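Local coordinates for protein berberine bridge enzyme-like 28 (Arabidopsis thaliana, PDB 5D79) that is a secreted, FAD-dependent oxidoreductase of the berberine bridge enzyme-like family and takes part in the plant's adaptation to salt stress, at residues Lys271-Ala276 / Asn423-Gln428. Sequence-based numbering, arbitrary orientation.
Sequences KKWQYA and NLYEIQ
Over one face of the Y425 ring stands the indole of W273, edge first, while at the rim of that same ring, in its plane, lies the amide oxygen of Q274. The tryptophan uses the far edge of its six-membered ring: CZ3 sits over the middle of the phenol, 3.6 Å from Y425 CD1, and CH2 rests 3.7 Å from Y425 CG. With the two planes at 65° and the ring centroids 4.9 Å apart, this is a T-shaped (edge-to-face) stack. W273 reaches the tyrosine because its CG is anti to the backbone N (chi1 176°); the pyrrole NE1 hydrogen-bonds to the backbone oxygen of I286.

The pair joins helix 263-276 to the seven-stranded antiparallel sheet it lies against, consistent with the substrate-binding domain of berberine bridge enzyme relatives. Y425 opens strand 425-434, which runs between strands 396-402 and 363-372; there L424 and Y425 both face V372 in a classic beta bulge. L400 touches both aromatic side chains, and the Y425 side chain lies about 13 Å from the bound FAD.

Polar and aromatic holds meet on one residue. Y425 OH donates to Q274 OE1 over 2.6 Å, approaching at a C=O...O angle of 137° and tilted only slightly from the carbonyl plane. The amide oxygen also accepts from the backbone N of I376, so two donors fix its position. A leucine in place of Y425 would probably leave Q274 OE1 without its hydroxyl donor and W273 without an aromatic face to meet. Beside this pair, L424 CD1 reaches the carbonyl oxygen of Q274, 3.9 Å from O.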
# COMPACT_ATOMS: atom_id res chain seq x y z
N LYS A 271 11.63 10.63 -21.37
CA LYS A 271 12.99 10.11 -21.57
C LYS A 271 14.01 10.82 -20.68
O LYS A 271 14.86 10.18 -20.08
CB LYS A 271 13.42 10.25 -23.03
CG LYS A 271 12.80 9.23 -23.96
CD LYS A 271 13.53 9.23 -25.30
CE LYS A 271 14.97 8.76 -25.14
NZ LYS A 271 15.81 9.15 -26.31
N LYS A 272 13.90 12.14 -20.61
CA LYS A 272 14.77 12.95 -19.75
C LYS A 272 14.48 12.73 -18.26
O LYS A 272 15.41 12.67 -17.46
CB LYS A 272 14.64 14.43 -20.12
CG LYS A 272 15.21 15.39 -19.09
CD LYS A 272 16.73 15.25 -18.96
CE LYS A 272 17.30 16.22 -17.93
NZ LYS A 272 17.29 17.63 -18.43
N TRP A 273 13.20 12.61 -17.90
CA TRP A 273 12.81 12.34 -16.52
C TRP A 273 13.50 11.08 -16.01
O TRP A 273 13.93 11.01 -14.87
CB TRP A 273 11.28 12.21 -16.40
CG TRP A 273 10.74 11.82 -15.02
CD1 TRP A 273 10.34 12.67 -14.03
CD2 TRP A 273 10.50 10.48 -14.52
NE1 TRP A 273 9.88 11.95 -12.94
CE2 TRP A 273 9.98 10.61 -13.21
CE3 TRP A 273 10.71 9.19 -15.04
CZ2 TRP A 273 9.66 9.51 -12.42
CZ3 TRP A 273 10.39 8.10 -14.25
CH2 TRP A 273 9.87 8.26 -12.96
N GLN A 274 13.63 10.08 -16.88
CA GLN A 274 14.18 8.79 -16.49
C GLN A 274 15.61 8.86 -16.01
O GLN A 274 16.06 7.99 -15.25
CB GLN A 274 14.11 7.80 -17.65
CG GLN A 274 12.78 7.10 -17.79
CD GLN A 274 12.89 5.92 -18.71
OE1 GLN A 274 12.54 4.81 -18.35
NE2 GLN A 274 13.40 6.16 -19.92
N TYR A 275 16.33 9.87 -16.46
CA TYR A 275 17.73 10.03 -16.09
C TYR A 275 17.89 11.00 -14.91
O TYR A 275 18.87 10.91 -14.17
CB TYR A 275 18.54 10.51 -17.30
CG TYR A 275 18.62 9.48 -18.42
CD1 TYR A 275 17.65 9.43 -19.42
CD2 TYR A 275 19.67 8.57 -18.48
CE1 TYR A 275 17.72 8.50 -20.44
CE2 TYR A 275 19.75 7.64 -19.50
CZ TYR A 275 18.77 7.60 -20.48
OH TYR A 275 18.86 6.66 -21.50
N ALA A 276 16.92 11.89 -14.73
CA ALA A 276 17.03 12.97 -13.75
C ALA A 276 16.33 12.71 -12.42
O ALA A 276 16.82 13.14 -11.38
CB ALA A 276 16.48 14.27 -14.36
N ASN A 423 17.52 0.77 -8.19
CA ASN A 423 16.19 0.99 -8.75
C ASN A 423 16.00 2.46 -8.98
O ASN A 423 16.06 3.25 -8.05
CB ASN A 423 15.10 0.45 -7.83
CG ASN A 423 15.27 -1.01 -7.55
OD1 ASN A 423 15.00 -1.85 -8.41
ND2 ASN A 423 15.73 -1.34 -6.34
N LEU A 424 15.80 2.82 -10.24
CA LEU A 424 15.58 4.20 -10.62
C LEU A 424 14.17 4.66 -10.20
O LEU A 424 14.01 5.71 -9.57
CB LEU A 424 15.76 4.38 -12.13
CG LEU A 424 17.08 3.94 -12.75
CD1 LEU A 424 17.12 4.42 -14.16
CD2 LEU A 424 18.23 4.52 -11.98
N TYR A 425 13.16 3.86 -10.54
CA TYR A 425 11.79 4.18 -10.17
C TYR A 425 10.91 2.94 -10.16
O TYR A 425 11.31 1.87 -10.63
CB TYR A 425 11.20 5.24 -11.11
CG TYR A 425 11.12 4.84 -12.57
CD1 TYR A 425 12.18 5.09 -13.44
CD2 TYR A 425 9.97 4.26 -13.08
CE1 TYR A 425 12.11 4.75 -14.77
CE2 TYR A 425 9.89 3.91 -14.43
CZ TYR A 425 10.97 4.16 -15.27
OH TYR A 425 10.90 3.81 -16.60
N GLU A 426 9.72 3.08 -9.61
CA GLU A 426 8.76 2.01 -9.57
C GLU A 426 7.63 2.40 -10.53
O GLU A 426 7.33 3.58 -10.70
CB GLU A 426 8.25 1.78 -8.14
CG GLU A 426 7.30 0.59 -7.96
CD GLU A 426 5.83 1.00 -8.06
OE1 GLU A 426 5.55 2.22 -8.09
OE2 GLU A 426 4.97 0.10 -8.09
N ILE A 427 7.04 1.41 -11.19
CA ILE A 427 5.98 1.71 -12.13
C ILE A 427 4.78 0.79 -11.88
O ILE A 427 4.92 -0.42 -11.74
CB ILE A 427 6.49 1.57 -13.60
CG1 ILE A 427 5.37 1.80 -14.61
CG2 ILE A 427 7.16 0.23 -13.83
CD1 ILE A 427 5.89 1.96 -16.01
N GLN A 428 3.60 1.40 -11.78
CA GLN A 428 2.37 0.65 -11.57
C GLN A 428 1.46 0.80 -12.77
O GLN A 428 1.24 1.89 -13.26
CB GLN A 428 1.64 1.13 -10.30
CG GLN A 428 0.34 0.39 -10.02
CD GLN A 428 -0.52 1.05 -8.95
OE1 GLN A 428 -0.24 2.17 -8.50
NE2 GLN A 428 -1.59 0.36 -8.55